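Local coordinates for LipS lipolytic enzyme (Unidentified, PDB 4FBL), which is a thermostable lipolytic enzyme of the alpha/beta-hydrolase fold that probably hydrolyses ester bonds of lipids, at residues Tyr46-Ser57 and Trp114-Thr125. Residues are numbered along the deposited sequence; the frame is centred on the assembly and turned at random.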
# COMPACT_ATOMS: atom_id res chain seq x y z
N TYR C 46 -21.63 -9.70 18.96
CA TYR C 46 -20.82 -10.68 19.66
C TYR C 46 -21.86 -11.72 20.12
O TYR C 46 -22.97 -11.35 20.58
CB TYR C 46 -20.06 -10.05 20.85
CG TYR C 46 -18.94 -9.19 20.37
CD1 TYR C 46 -17.70 -9.76 19.96
CD2 TYR C 46 -19.11 -7.80 20.27
CE1 TYR C 46 -16.68 -8.97 19.44
CE2 TYR C 46 -18.07 -6.99 19.74
CZ TYR C 46 -16.87 -7.58 19.32
OH TYR C 46 -15.86 -6.78 18.84
N SER C 47 -21.59 -13.00 19.89
CA SER C 47 -22.57 -14.04 20.28
C SER C 47 -21.73 -15.23 20.70
O SER C 47 -20.82 -15.61 19.97
CB SER C 47 -23.48 -14.36 19.12
OG SER C 47 -24.23 -15.54 19.41
N VAL C 48 -21.95 -15.75 21.92
CA VAL C 48 -21.09 -16.86 22.34
C VAL C 48 -21.86 -18.17 22.10
O VAL C 48 -23.03 -18.24 22.42
CB VAL C 48 -20.77 -16.74 23.81
CG1 VAL C 48 -19.83 -17.93 24.30
CG2 VAL C 48 -20.24 -15.31 24.09
N GLY C 49 -21.20 -19.19 21.54
CA GLY C 49 -21.91 -20.43 21.13
C GLY C 49 -20.94 -21.59 21.33
O GLY C 49 -20.31 -21.68 22.37
N SER C 50 -20.71 -22.39 20.29
CA SER C 50 -19.72 -23.50 20.37
C SER C 50 -18.27 -23.14 20.29
O SER C 50 -17.87 -21.97 20.17
CB SER C 50 -19.96 -24.56 19.33
OG SER C 50 -19.91 -24.05 17.99
N ARG C 51 -17.51 -24.21 20.37
CA ARG C 51 -16.10 -24.23 20.26
C ARG C 51 -15.60 -23.85 18.84
O ARG C 51 -14.45 -23.69 18.63
CB ARG C 51 -15.62 -25.61 20.63
CG ARG C 51 -16.26 -26.77 19.87
CD ARG C 51 -16.05 -28.10 20.59
NE ARG C 51 -16.29 -29.29 19.77
CZ ARG C 51 -17.33 -30.09 19.90
NH1 ARG C 51 -18.23 -29.84 20.80
NH2 ARG C 51 -17.48 -31.14 19.11
N ILE C 52 -16.50 -23.70 17.90
CA ILE C 52 -16.07 -23.20 16.55
C ILE C 52 -16.51 -21.73 16.40
O ILE C 52 -17.66 -21.43 16.64
CB ILE C 52 -16.66 -24.05 15.47
CG1 ILE C 52 -16.08 -25.51 15.59
CG2 ILE C 52 -16.23 -23.49 14.01
CD1 ILE C 52 -16.93 -26.50 14.74
N GLY C 53 -15.58 -20.83 16.05
CA GLY C 53 -15.95 -19.39 16.00
C GLY C 53 -15.69 -18.70 14.64
O GLY C 53 -14.86 -19.18 13.87
N VAL C 54 -16.41 -17.63 14.36
CA VAL C 54 -16.31 -16.93 13.05
C VAL C 54 -16.08 -15.45 13.36
O VAL C 54 -16.89 -14.84 14.10
CB VAL C 54 -17.60 -17.03 12.17
CG1 VAL C 54 -17.35 -16.52 10.72
CG2 VAL C 54 -18.13 -18.50 12.14
N LEU C 55 -15.04 -14.87 12.72
CA LEU C 55 -14.74 -13.46 12.84
C LEU C 55 -15.32 -12.86 11.57
O LEU C 55 -15.02 -13.36 10.48
CB LEU C 55 -13.20 -13.30 12.88
CG LEU C 55 -12.70 -12.01 13.56
CD1 LEU C 55 -11.16 -12.08 13.71
CD2 LEU C 55 -13.02 -10.75 12.75
N VAL C 56 -16.18 -11.83 11.71
CA VAL C 56 -16.85 -11.22 10.57
C VAL C 56 -16.50 -9.77 10.45
O VAL C 56 -16.80 -9.01 11.36
CB VAL C 56 -18.41 -11.34 10.70
CG1 VAL C 56 -19.05 -10.84 9.40
CG2 VAL C 56 -18.81 -12.81 11.01
N SER C 57 -15.88 -9.35 9.33
CA SER C 57 -15.37 -7.98 9.28
C SER C 57 -16.09 -7.12 8.22
O SER C 57 -16.13 -7.51 7.05
CB SER C 57 -13.86 -8.00 8.89
OG SER C 57 -13.44 -6.63 8.87
N TRP C 114 -10.46 -12.53 21.28
CA TRP C 114 -11.75 -12.74 21.97
C TRP C 114 -12.30 -14.13 21.57
O TRP C 114 -12.81 -14.88 22.45
CB TRP C 114 -12.72 -11.61 21.60
CG TRP C 114 -14.09 -11.69 22.21
CD1 TRP C 114 -14.50 -11.08 23.36
CD2 TRP C 114 -15.25 -12.41 21.69
NE1 TRP C 114 -15.85 -11.37 23.59
CE2 TRP C 114 -16.33 -12.18 22.60
CE3 TRP C 114 -15.47 -13.24 20.55
CZ2 TRP C 114 -17.63 -12.71 22.38
CZ3 TRP C 114 -16.77 -13.81 20.35
CH2 TRP C 114 -17.83 -13.55 21.27
N LEU C 115 -12.17 -14.47 20.28
CA LEU C 115 -12.62 -15.76 19.77
C LEU C 115 -11.76 -16.88 20.32
O LEU C 115 -12.29 -17.88 20.66
CB LEU C 115 -12.58 -15.81 18.24
CG LEU C 115 -13.58 -15.00 17.50
CD1 LEU C 115 -13.28 -14.99 16.01
CD2 LEU C 115 -15.02 -15.43 17.70
N GLU C 116 -10.46 -16.69 20.45
CA GLU C 116 -9.59 -17.74 20.95
C GLU C 116 -9.82 -18.05 22.44
O GLU C 116 -9.68 -19.16 22.85
CB GLU C 116 -8.13 -17.39 20.73
CG GLU C 116 -7.65 -17.75 19.39
CD GLU C 116 -6.57 -16.80 18.94
OE1 GLU C 116 -6.26 -16.80 17.74
OE2 GLU C 116 -6.03 -16.03 19.75
N GLU C 117 -10.16 -17.05 23.24
CA GLU C 117 -10.68 -17.32 24.58
C GLU C 117 -11.87 -18.30 24.63
O GLU C 117 -11.96 -19.09 25.54
CB GLU C 117 -11.05 -15.97 25.26
CG GLU C 117 -9.79 -15.19 25.74
CD GLU C 117 -10.08 -13.71 26.17
OE1 GLU C 117 -11.20 -13.20 26.18
OE2 GLU C 117 -9.14 -13.02 26.54
N ARG C 118 -12.79 -18.22 23.69
CA ARG C 118 -13.98 -19.00 23.63
C ARG C 118 -14.06 -20.23 22.66
O ARG C 118 -15.09 -20.90 22.63
CB ARG C 118 -15.14 -18.04 23.29
CG ARG C 118 -15.25 -16.92 24.38
CD ARG C 118 -16.07 -15.75 23.90
NE ARG C 118 -16.41 -14.87 25.00
CZ ARG C 118 -15.54 -14.00 25.51
NH1 ARG C 118 -14.32 -13.89 25.01
NH2 ARG C 118 -15.88 -13.24 26.56
N CYS C 119 -13.01 -20.48 21.88
CA CYS C 119 -13.09 -21.36 20.69
C CYS C 119 -11.82 -22.07 20.44
O CYS C 119 -10.76 -21.56 20.66
CB CYS C 119 -13.38 -20.51 19.42
SG CYS C 119 -14.85 -19.71 19.60
N ASP C 120 -11.93 -23.25 19.85
CA ASP C 120 -10.78 -24.04 19.39
C ASP C 120 -10.44 -23.89 17.91
O ASP C 120 -9.42 -24.28 17.51
CB ASP C 120 -11.18 -25.58 19.56
CG ASP C 120 -11.38 -25.97 21.04
OD1 ASP C 120 -10.67 -25.33 21.89
OD2 ASP C 120 -12.23 -26.85 21.36
N VAL C 121 -11.41 -23.50 17.11
CA VAL C 121 -11.30 -23.45 15.63
C VAL C 121 -11.81 -22.06 15.22
O VAL C 121 -12.82 -21.64 15.75
CB VAL C 121 -12.28 -24.51 15.01
CG1 VAL C 121 -12.09 -24.67 13.51
CG2 VAL C 121 -12.07 -25.82 15.71
N LEU C 122 -11.12 -21.39 14.28
CA LEU C 122 -11.57 -20.08 13.85
C LEU C 122 -11.75 -20.03 12.38
O LEU C 122 -10.96 -20.60 11.67
CB LEU C 122 -10.47 -19.07 14.23
CG LEU C 122 -10.49 -18.48 15.66
CD1 LEU C 122 -10.34 -19.40 16.90
CD2 LEU C 122 -9.52 -17.23 15.74
N PHE C 123 -12.78 -19.30 11.92
CA PHE C 123 -12.88 -18.90 10.50
C PHE C 123 -12.95 -17.36 10.40
O PHE C 123 -13.32 -16.72 11.36
CB PHE C 123 -14.13 -19.48 9.82
CG PHE C 123 -14.12 -21.00 9.70
CD1 PHE C 123 -14.34 -21.79 10.86
CD2 PHE C 123 -13.82 -21.64 8.48
CE1 PHE C 123 -14.34 -23.15 10.82
CE2 PHE C 123 -13.79 -23.08 8.44
CZ PHE C 123 -14.08 -23.79 9.66
N MET C 124 -12.71 -16.81 9.20
CA MET C 124 -12.89 -15.38 9.07
C MET C 124 -13.46 -15.13 7.70
O MET C 124 -13.16 -15.82 6.73
CB MET C 124 -11.53 -14.64 9.33
CG MET C 124 -11.77 -13.06 9.12
SD MET C 124 -10.25 -12.24 9.68
CE MET C 124 -10.74 -10.53 9.26
N THR C 125 -14.33 -14.14 7.64
CA THR C 125 -14.95 -13.72 6.43
C THR C 125 -15.01 -12.22 6.49
O THR C 125 -15.01 -11.64 7.58
CB THR C 125 -16.40 -14.36 6.27
OG1 THR C 125 -17.00 -13.98 4.98
CG2 THR C 125 -17.32 -13.92 7.38
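Leu55 and Leu115 meet in the buried, closely packed part of this contact, where the end of helix 101-118 lies against the parallel strands 52-57 and 121-127. Leu115 CD1 presses on Leu55 CB at 3.6 Å, and Met124, its chain extended beyond CG, runs beside Leu55 in the same direction until its CE reaches Ser57 CB. Cys119 SG, anti to its own carbonyl carbon (chi1 -61°), sits 3.8 Å from Gly53 CA, against the backbone of a residue with no side chain. The strands are joined by alternating backbone bonds, from Gly53 N to Val121 O (2.9 Å) through to Ser57 N to Thr125 O (3.0 Å). On the face bearing Ile52, Val54 and Phe123, Ile52 CG2 abuts the ring edge 3.7 Å from Phe123 CE1, while helix 68-76 covers Val54 and Val56 with Phe74.

On the solvent-exposed side, Tyr46 turns an edge to the indole of Trp114, CD1 of Tyr46 standing 3.7 Å above the Trp114 plane with the rings inclined at 60°. The opposite indole face carries the Arg118 guanidinium, whose NH1 also bonds Trp114 O. Looser still, Arg51 and Asp120 are joined by backbone, Asp120 N to Arg51 O (2.8 Å), while Arg51 NE and Asp120 OD2 stay 5.0 Å apart. Neighbouring parallel strands covered by a helix leading into one of them belong to the alpha/beta-hydrolase fold; here strand 121-127 runs to a probable nucleophile elbow at Ser128, which lines the spermidine pocket.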